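PDB 3M2P: UDP-N-acetylglucosamine 4-epimerase, which probably interconverts UDP-N-acetylglucosamine and UDP-N-acetylgalactosamine by epimerisation at C4 of the sugar, using a nucleotide-binding Rossmann-type domain. Local coordinates for residues A[13-17]-A[163-168]; A[109-113]-A[159-163]; A[200-204]-A[285-289]. The contacts are given in a common frame with arbitrary orientation. Numbering follows the deposited sequence.

Contact 1 of 3, residues A[13-17]-A[163-168]; sequences FLGQY and LYGFNE
Phe13 lays one face of its ring beneath the aliphatic part of Glu168, whose CG stands 3.9 Å from the ring centroid and 9° off the normal, a CH-pi contact. Phe13 opens helix 13-24; its CA-CB bond points toward 163-168, and with chi1 t the ring lies against the loop. That segment leaves strand 154-164 at Tyr164 and curls round the ring, so that the closest CA pairs are Phe13 with Glu168 (7.3 Å) and Leu14 with Leu163 (8.2 Å). At the ring edge, Phe13 CZ meets Gly165 CA at 3.3 Å. Gly165 is nearly fully extended (phi/psi -159/-158), and a CB there would clash with Phe13 CZ, so the missing side chain lets the ring edge sit against the Gly165 backbone. Asn167 then takes positive phi (84/84), which turns the chain so that Glu168, with chi1 and chi2 both t, comes back over Phe13.

One turn on, Tyr17 (chi1 m) reaches out from the helix, and its OH accepts a hydrogen bond from Phe166 N at 2.9 Å with an angle of 158°. Near the helix start, Leu14 CG packs on Leu163 CD2 at 3.6 Å. Tyr164 points the other way, against helix 282-293, while Tyr17 also touches helix 202-212. Phe13 and Leu14 have been seen to bind UDP in this protein, although none is bound to this chain. Gly15, in the first helical turn, is probably the last glycine of a GxGxxG motif, consistent with the start of a Rossmann-type nucleotide site, where the first helix follows a glycine-rich turn.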
loop_
_atom_site.group_PDB
_atom_site.type_symbol
_atom_site.label_atom_id
_atom_site.label_comp_id
_atom_site.label_asym_id
_atom_site.label_seq_id
_atom_site.Cartn_x
_atom_site.Cartn_y
_atom_site.Cartn_z
ATOM N N PHE A 13 -17.505 -12.778 8.644
ATOM C CA PHE A 13 -18.098 -12.105 9.796
ATOM C C PHE A 13 -18.790 -10.814 9.371
ATOM O O PHE A 13 -19.992 -10.638 9.617
ATOM C CB PHE A 13 -17.024 -11.827 10.854
ATOM C CG PHE A 13 -17.502 -11.007 12.015
ATOM C CD1 PHE A 13 -18.414 -11.529 12.920
ATOM C CD2 PHE A 13 -17.021 -9.719 12.215
ATOM C CE1 PHE A 13 -18.861 -10.768 13.994
ATOM C CE2 PHE A 13 -17.458 -8.949 13.283
ATOM C CZ PHE A 13 -18.380 -9.473 14.174
ATOM N N LEU A 14 -18.034 -9.916 8.739
ATOM C CA LEU A 14 -18.616 -8.721 8.131
ATOM C C LEU A 14 -19.669 -9.147 7.120
ATOM O O LEU A 14 -20.805 -8.699 7.170
ATOM C CB LEU A 14 -17.545 -7.883 7.424
ATOM C CG LEU A 14 -17.712 -6.358 7.409
ATOM C CD1 LEU A 14 -17.075 -5.730 6.171
ATOM C CD2 LEU A 14 -19.178 -5.957 7.524
ATOM N N GLY A 15 -19.275 -10.023 6.208
ATOM C CA GLY A 15 -20.152 -10.510 5.158
ATOM C C GLY A 15 -21.578 -10.778 5.588
ATOM O O GLY A 15 -22.509 -10.349 4.919
ATOM N N GLN A 16 -21.758 -11.486 6.701
ATOM C CA GLN A 16 -23.102 -11.847 7.179
ATOM C C GLN A 16 -23.964 -10.645 7.589
ATOM O O GLN A 16 -25.161 -10.627 7.325
ATOM C CB GLN A 16 -23.018 -12.876 8.312
ATOM C CG GLN A 16 -22.469 -14.227 7.862
ATOM C CD GLN A 16 -22.522 -15.288 8.957
ATOM O OE1 GLN A 16 -21.684 -15.309 9.875
ATOM N NE2 GLN A 16 -23.506 -16.186 8.860
ATOM N N TYR A 17 -23.357 -9.652 8.233
ATOM C CA TYR A 17 -24.026 -8.382 8.498
ATOM C C TYR A 17 -24.417 -7.672 7.199
ATOM O O TYR A 17 -25.541 -7.192 7.067
ATOM C CB TYR A 17 -23.126 -7.467 9.323
ATOM C CG TYR A 17 -23.065 -7.821 10.786
ATOM C CD1 TYR A 17 -23.912 -7.221 11.695
ATOM C CD2 TYR A 17 -22.154 -8.758 11.264
ATOM C CE1 TYR A 17 -23.859 -7.539 13.030
ATOM C CE2 TYR A 17 -22.094 -9.080 12.605
ATOM C CZ TYR A 17 -22.952 -8.468 13.480
ATOM O OH TYR A 17 -22.913 -8.772 14.817
ATOM N N LEU A 163 -13.542 -3.231 13.503
ATOM C CA LEU A 163 -14.856 -3.843 13.554
ATOM C C LEU A 163 -15.041 -4.694 14.815
ATOM O O LEU A 163 -14.136 -5.430 15.219
ATOM C CB LEU A 163 -15.139 -4.674 12.287
ATOM C CG LEU A 163 -15.037 -3.981 10.921
ATOM C CD1 LEU A 163 -13.602 -3.511 10.718
ATOM C CD2 LEU A 163 -15.445 -4.887 9.751
ATOM N N TYR A 164 -16.214 -4.578 15.433
ATOM C CA TYR A 164 -16.626 -5.522 16.460
ATOM C C TYR A 164 -18.065 -5.937 16.215
ATOM O O TYR A 164 -18.831 -5.197 15.595
ATOM C CB TYR A 164 -16.473 -4.929 17.858
ATOM C CG TYR A 164 -17.367 -3.750 18.128
ATOM C CD1 TYR A 164 -16.929 -2.457 17.888
ATOM C CD2 TYR A 164 -18.644 -3.927 18.629
ATOM C CE1 TYR A 164 -17.741 -1.380 18.129
ATOM C CE2 TYR A 164 -19.469 -2.849 18.875
ATOM C CZ TYR A 164 -19.011 -1.581 18.626
ATOM O OH TYR A 164 -19.820 -0.498 18.882
ATOM N N GLY A 165 -18.433 -7.120 16.694
ATOM C CA GLY A 165 -19.788 -7.615 16.508
ATOM C C GLY A 165 -20.239 -8.698 17.478
ATOM O O GLY A 165 -19.689 -8.854 18.569
ATOM N N PHE A 166 -21.247 -9.458 17.072
ATOM C CA PHE A 166 -21.807 -10.490 17.928
ATOM C C PHE A 166 -21.423 -11.890 17.461
ATOM O O PHE A 166 -21.859 -12.344 16.404
ATOM C CB PHE A 166 -23.328 -10.341 18.012
ATOM C CG PHE A 166 -24.058 -11.635 18.213
ATOM C CD1 PHE A 166 -24.037 -12.276 19.439
ATOM C CD2 PHE A 166 -24.776 -12.206 17.175
ATOM C CE1 PHE A 166 -24.714 -13.472 19.621
ATOM C CE2 PHE A 166 -25.459 -13.400 17.354
ATOM C CZ PHE A 166 -25.427 -14.033 18.573
ATOM N N ASN A 167 -20.587 -12.550 18.258
ATOM C CA ASN A 167 -20.197 -13.930 18.020
ATOM C C ASN A 167 -19.031 -14.076 17.029
ATOM O O ASN A 167 -19.251 -14.333 15.855
ATOM C CB ASN A 167 -21.416 -14.750 17.587
ATOM C CG ASN A 167 -21.168 -16.246 17.638
ATOM O OD1 ASN A 167 -21.341 -16.947 16.636
ATOM N ND2 ASN A 167 -20.756 -16.745 18.805
ATOM N N GLU A 168 -17.797 -13.947 17.527
ATOM C CA GLU A 168 -16.595 -13.912 16.682
ATOM C C GLU A 168 -15.436 -14.878 17.085
ATOM O O GLU A 168 -15.539 -16.093 16.883
ATOM C CB GLU A 168 -16.103 -12.467 16.594
ATOM C CG GLU A 168 -15.369 -12.101 15.326
ATOM C CD GLU A 168 -14.830 -10.690 15.382
ATOM O OE1 GLU A 168 -15.150 -9.982 16.360
ATOM O OE2 GLU A 168 -14.093 -10.288 14.462
#

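Contact 2 of 3, residues A[109-113]-A[159-163]; sequences TISAY and RFAHL
The C-terminal ends of the parallel strands of the Rossmann-type sheet, where strand 103-109 gives way to the loop before helix 132-150, are the setting of this buried contact. Thr109 pairs in parallel with Phe160 (CA-CA 4.7 Å), their CB atoms on the same face of the sheet, and Ile110 N donates to Phe160 O at 2.9 Å. After this the strand direction is lost: residues 110-112 form a 3-10 turn, with Ala112 N hydrogen-bonded to Thr109 O (3.1 Å) and Tyr113 N to Ile110 O (3.0 Å). Thr109, chi1 t, takes Ser111 N on its OG1 at 3.0 Å, an ST turn at the start of the 3-10 segment. Strand 154-164 is interrupted at Ala161 and resumes at His162.

Ile110 (chi1 and chi2 t) places CG2 over the face of the His162 ring, 3.8 Å from its centroid, and 4.0 Å from Ala161 CA. His162 NE2 is hydrogen-bonded to Ser263 OG. The long Arg159 side chain, chi1 m with chi2 and chi3 t, runs past Ala112, whose CB lies over the guanidinium 4.1 Å from Arg159 NE. Arg159 NH1 donates to Tyr113 OH at 3.0 Å, and Arg159 NE makes a salt bridge with Glu141; Tyr113 OH is also hydrogen-bonded to Asn223 ND2.

Thr109 touches Tyr133 and Lys137, which have the spacing of the YxxxK signature of short-chain dehydrogenases/reductases. A threonine ending a parallel strand beside that pair is consistent with the active-site region of the extended members of this superfamily.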
loop_
_atom_site.group_PDB
_atom_site.type_symbol
_atom_site.label_atom_id
_atom_site.label_comp_id
_atom_site.label_asym_id
_atom_site.label_seq_id
_atom_site.Cartn_x
_atom_site.Cartn_y
_atom_site.Cartn_z
ATOM N N THR A 109 -9.252 -0.398 5.221
ATOM C CA THR A 109 -9.080 -0.344 6.673
ATOM C C THR A 109 -8.328 0.850 7.229
ATOM O O THR A 109 -7.479 1.441 6.566
ATOM C CB THR A 109 -8.356 -1.595 7.208
ATOM O OG1 THR A 109 -8.213 -1.477 8.631
ATOM C CG2 THR A 109 -6.982 -1.723 6.582
ATOM N N ILE A 110 -8.633 1.146 8.488
ATOM C CA ILE A 110 -7.956 2.169 9.279
ATOM C C ILE A 110 -6.465 1.859 9.396
ATOM O O ILE A 110 -5.644 2.736 9.697
ATOM C CB ILE A 110 -8.620 2.284 10.688
ATOM C CG1 ILE A 110 -8.039 3.438 11.501
ATOM C CG2 ILE A 110 -8.526 0.971 11.460
ATOM C CD1 ILE A 110 -8.794 3.677 12.782
ATOM N N SER A 111 -6.127 0.602 9.130
ATOM C CA SER A 111 -4.747 0.142 9.163
ATOM C C SER A 111 -3.926 0.643 7.973
ATOM O O SER A 111 -2.819 0.157 7.724
ATOM C CB SER A 111 -4.689 -1.387 9.241
ATOM O OG SER A 111 -5.338 -1.856 10.410
ATOM N N ALA A 112 -4.472 1.606 7.239
ATOM C CA ALA A 112 -3.718 2.275 6.184
ATOM C C ALA A 112 -3.026 3.470 6.808
ATOM O O ALA A 112 -2.253 4.162 6.153
ATOM C CB ALA A 112 -4.639 2.727 5.068
ATOM N N TYR A 113 -3.327 3.712 8.081
ATOM C CA TYR A 113 -2.792 4.856 8.786
ATOM C C TYR A 113 -1.936 4.374 9.942
ATOM O O TYR A 113 -1.981 3.197 10.288
ATOM C CB TYR A 113 -3.925 5.696 9.342
ATOM C CG TYR A 113 -4.930 6.232 8.341
ATOM C CD1 TYR A 113 -4.568 7.155 7.380
ATOM C CD2 TYR A 113 -6.259 5.852 8.408
ATOM C CE1 TYR A 113 -5.482 7.654 6.498
ATOM C CE2 TYR A 113 -7.186 6.352 7.539
ATOM C CZ TYR A 113 -6.800 7.252 6.579
ATOM O OH TYR A 113 -7.756 7.750 5.705
ATOM N N ARG A 159 -12.486 2.707 4.133
ATOM C CA ARG A 159 -11.548 2.427 5.221
ATOM C C ARG A 159 -12.253 2.267 6.581
ATOM O O ARG A 159 -12.354 3.221 7.348
ATOM C CB ARG A 159 -10.460 3.499 5.286
ATOM C CG ARG A 159 -9.589 3.510 4.065
ATOM C CD ARG A 159 -8.612 4.649 4.072
ATOM N NE ARG A 159 -7.656 4.521 2.976
ATOM C CZ ARG A 159 -6.942 5.529 2.482
ATOM N NH1 ARG A 159 -7.078 6.756 2.979
ATOM N NH2 ARG A 159 -6.083 5.318 1.492
ATOM N N PHE A 160 -12.731 1.053 6.864
ATOM C CA PHE A 160 -13.399 0.731 8.127
ATOM C C PHE A 160 -12.515 0.919 9.350
ATOM O O PHE A 160 -11.330 0.599 9.322
ATOM C CB PHE A 160 -13.904 -0.715 8.123
ATOM C CG PHE A 160 -14.981 -0.973 7.124
ATOM C CD1 PHE A 160 -16.191 -0.304 7.203
ATOM C CD2 PHE A 160 -14.789 -1.885 6.106
ATOM C CE1 PHE A 160 -17.172 -0.529 6.289
ATOM C CE2 PHE A 160 -15.770 -2.118 5.187
ATOM C CZ PHE A 160 -16.961 -1.434 5.274
ATOM N N ALA A 161 -13.107 1.433 10.424
ATOM C CA ALA A 161 -12.445 1.466 11.724
ATOM C C ALA A 161 -12.472 0.045 12.270
ATOM O O ALA A 161 -12.894 -0.869 11.576
ATOM C CB ALA A 161 -13.147 2.434 12.676
ATOM N N HIS A 162 -12.022 -0.154 13.496
ATOM C CA HIS A 162 -11.928 -1.504 14.025
ATOM C C HIS A 162 -13.298 -2.134 14.204
ATOM O O HIS A 162 -14.122 -1.639 14.955
ATOM C CB HIS A 162 -11.118 -1.517 15.323
ATOM C CG HIS A 162 -9.768 -0.895 15.173
ATOM N ND1 HIS A 162 -8.741 -1.511 14.495
ATOM C CD2 HIS A 162 -9.287 0.308 15.573
ATOM C CE1 HIS A 162 -7.679 -0.725 14.499
ATOM N NE2 HIS A 162 -7.985 0.388 15.141
ATOM N N LEU A 163 -13.542 -3.231 13.503
ATOM C CA LEU A 163 -14.856 -3.843 13.554
ATOM C C LEU A 163 -15.041 -4.694 14.815
ATOM O O LEU A 163 -14.136 -5.430 15.219
ATOM C CB LEU A 163 -15.139 -4.674 12.287
ATOM C CG LEU A 163 -15.037 -3.981 10.921
ATOM C CD1 LEU A 163 -13.602 -3.511 10.718
ATOM C CD2 LEU A 163 -15.445 -4.887 9.751
#

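Contact 3 of 3, residues A[200-204]-A[285-289]; sequences LYAKD and AVEEI
Leu200, next to last in strand 197-201, packs on the neighbouring strand 154-164. The contact joins the strand-helix junction that follows, part of a Rossmann-type alpha/beta fold, to the late helix 282-293. Tyr201, the last strand residue, with polyproline-like angles (phi/psi -60/136), occupies the N-cap position of helix 202-212. Its CA-CB bond points toward helix 282-293, and chi1 t lays the ring against it; the closest CA pair is Tyr201 with Ala285, 6.6 Å apart.

Ala285 CB sits over one face of that ring, 3.9 Å from the centroid and 24° off the normal, a CH-pi contact whose closest pair is Tyr201 CD2 with Ala285 CB at 3.6 Å. Ile289, one turn further along helix 282-293 and hydrogen-bonded through N to Ala285 O (2.9 Å), adds CD1 at 3.8 Å from Tyr201 CE1. The ring of Tyr280 packs edge-to-face with that of Tyr201.

In the first turn of helix 202-212, Lys203 brings CE to 2.9 Å from Glu288 OE2, while Lys203 NZ stays 4.1 Å from Glu288 OE2, beyond a salt bridge. Asp204 is hydrogen-bonded to the backbone of Asp279 and Tyr280. Glu288, with chi1 and chi2 t, reaches back and divides its carboxylate: OE1 is hydrogen-bonded to Tyr280 OH, and Glu288 OE2 accepts from Tyr201 OH at 3.0 Å.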
loop_
_atom_site.group_PDB
_atom_site.type_symbol
_atom_site.label_atom_id
_atom_site.label_comp_id
_atom_site.label_asym_id
_atom_site.label_seq_id
_atom_site.Cartn_x
_atom_site.Cartn_y
_atom_site.Cartn_z
ATOM N N LEU A 200 -16.003 0.350 15.275
ATOM C CA LEU A 200 -17.205 0.468 14.463
ATOM C C LEU A 200 -18.013 -0.809 14.506
ATOM O O LEU A 200 -17.531 -1.858 14.106
ATOM C CB LEU A 200 -16.835 0.781 13.015
ATOM C CG LEU A 200 -17.959 0.693 11.986
ATOM C CD1 LEU A 200 -18.942 1.827 12.184
ATOM C CD2 LEU A 200 -17.388 0.728 10.589
ATOM N N TYR A 201 -19.244 -0.716 14.989
ATOM C CA TYR A 201 -20.125 -1.870 15.078
ATOM C C TYR A 201 -20.352 -2.444 13.684
ATOM O O TYR A 201 -20.559 -1.698 12.731
ATOM C CB TYR A 201 -21.441 -1.449 15.736
ATOM C CG TYR A 201 -22.425 -2.560 16.051
ATOM C CD1 TYR A 201 -22.013 -3.871 16.210
ATOM C CD2 TYR A 201 -23.775 -2.274 16.230
ATOM C CE1 TYR A 201 -22.925 -4.867 16.506
ATOM C CE2 TYR A 201 -24.694 -3.262 16.534
ATOM C CZ TYR A 201 -24.267 -4.556 16.667
ATOM O OH TYR A 201 -25.196 -5.536 16.951
ATOM N N ALA A 202 -20.285 -3.767 13.565
ATOM C CA ALA A 202 -20.478 -4.433 12.286
ATOM C C ALA A 202 -21.784 -4.008 11.616
ATOM O O ALA A 202 -21.831 -3.837 10.403
ATOM C CB ALA A 202 -20.438 -5.942 12.460
ATOM N N LYS A 203 -22.846 -3.835 12.400
ATOM C CA LYS A 203 -24.158 -3.456 11.861
ATOM C C LYS A 203 -24.096 -2.091 11.168
ATOM O O LYS A 203 -24.706 -1.889 10.126
ATOM C CB LYS A 203 -25.187 -3.449 12.986
ATOM C CG LYS A 203 -26.522 -4.050 12.653
ATOM C CD LYS A 203 -26.890 -5.098 13.698
ATOM C CE LYS A 203 -28.265 -4.844 14.337
ATOM N NZ LYS A 203 -29.356 -4.519 13.353
ATOM N N ASP A 204 -23.333 -1.170 11.749
ATOM C CA ASP A 204 -23.102 0.148 11.166
ATOM C C ASP A 204 -22.165 0.119 9.959
ATOM O O ASP A 204 -22.198 1.015 9.123
ATOM C CB ASP A 204 -22.508 1.086 12.215
ATOM C CG ASP A 204 -23.535 1.550 13.242
ATOM O OD1 ASP A 204 -24.734 1.693 12.888
ATOM O OD2 ASP A 204 -23.124 1.782 14.404
ATOM N N ALA A 285 -24.355 -0.498 21.167
ATOM C CA ALA A 285 -24.023 -1.675 20.376
ATOM C C ALA A 285 -23.847 -2.920 21.235
ATOM O O ALA A 285 -24.325 -4.002 20.908
ATOM C CB ALA A 285 -22.758 -1.410 19.591
ATOM N N VAL A 286 -23.138 -2.751 22.337
ATOM C CA VAL A 286 -22.836 -3.855 23.226
ATOM C C VAL A 286 -24.062 -4.238 24.061
ATOM O O VAL A 286 -24.264 -5.418 24.365
ATOM C CB VAL A 286 -21.628 -3.512 24.113
ATOM C CG1 VAL A 286 -21.310 -4.660 25.036
ATOM C CG2 VAL A 286 -20.427 -3.183 23.236
ATOM N N GLU A 287 -24.876 -3.242 24.419
ATOM C CA GLU A 287 -26.167 -3.494 25.065
ATOM C C GLU A 287 -26.935 -4.531 24.247
ATOM O O GLU A 287 -27.601 -5.403 24.800
ATOM C CB GLU A 287 -27.011 -2.208 25.175
ATOM C CG GLU A 287 -26.790 -1.334 26.434
ATOM C CD GLU A 287 -27.703 -0.078 26.474
ATOM O OE1 GLU A 287 -28.850 -0.124 25.957
ATOM O OE2 GLU A 287 -27.271 0.964 27.033
ATOM N N GLU A 288 -26.817 -4.425 22.926
ATOM C CA GLU A 288 -27.554 -5.260 21.982
ATOM C C GLU A 288 -26.864 -6.602 21.767
ATOM O O GLU A 288 -27.508 -7.651 21.742
ATOM C CB GLU A 288 -27.705 -4.520 20.643
ATOM C CG GLU A 288 -28.426 -5.302 19.547
ATOM C CD GLU A 288 -28.674 -4.473 18.292
ATOM O OE1 GLU A 288 -29.517 -3.547 18.332
ATOM O OE2 GLU A 288 -28.033 -4.758 17.254
ATOM N N ILE A 289 -25.547 -6.561 21.597
ATOM C CA ILE A 289 -24.765 -7.779 21.450
ATOM C C ILE A 289 -25.004 -8.669 22.657
ATOM O O ILE A 289 -25.246 -9.862 22.511
ATOM C CB ILE A 289 -23.262 -7.476 21.288
ATOM C CG1 ILE A 289 -23.036 -6.630 20.029
ATOM C CG2 ILE A 289 -22.442 -8.773 21.250
ATOM C CD1 ILE A 289 -21.598 -6.255 19.789
#

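How the contacts relate
Strand 154-164 supplies segment 159-163 of contact 2 and the start of segment 163-168 of contact 1; the two share Leu163 and have centres about 15 Å apart, and Leu14 CD1 packs on Phe160 CE2 at 4.0 Å between them. Its neighbour, strand 197-201, brings in contact 3. Probable backbone hydrogen bonds join strand 154-164 to strand 197-201 and to the start of the helix after it: His162 O to Leu200 N (2.8 Å) ties contacts 2 and 3, centres about 17 Å apart, and Tyr164 O to Ala202 N (2.9 Å) ties contacts 1 and 3, about 9 Å apart. Phe13 and Leu14 place contact 1 at the UDP-binding site; the side chains of Phe13 and Tyr201 are about 7 Å apart.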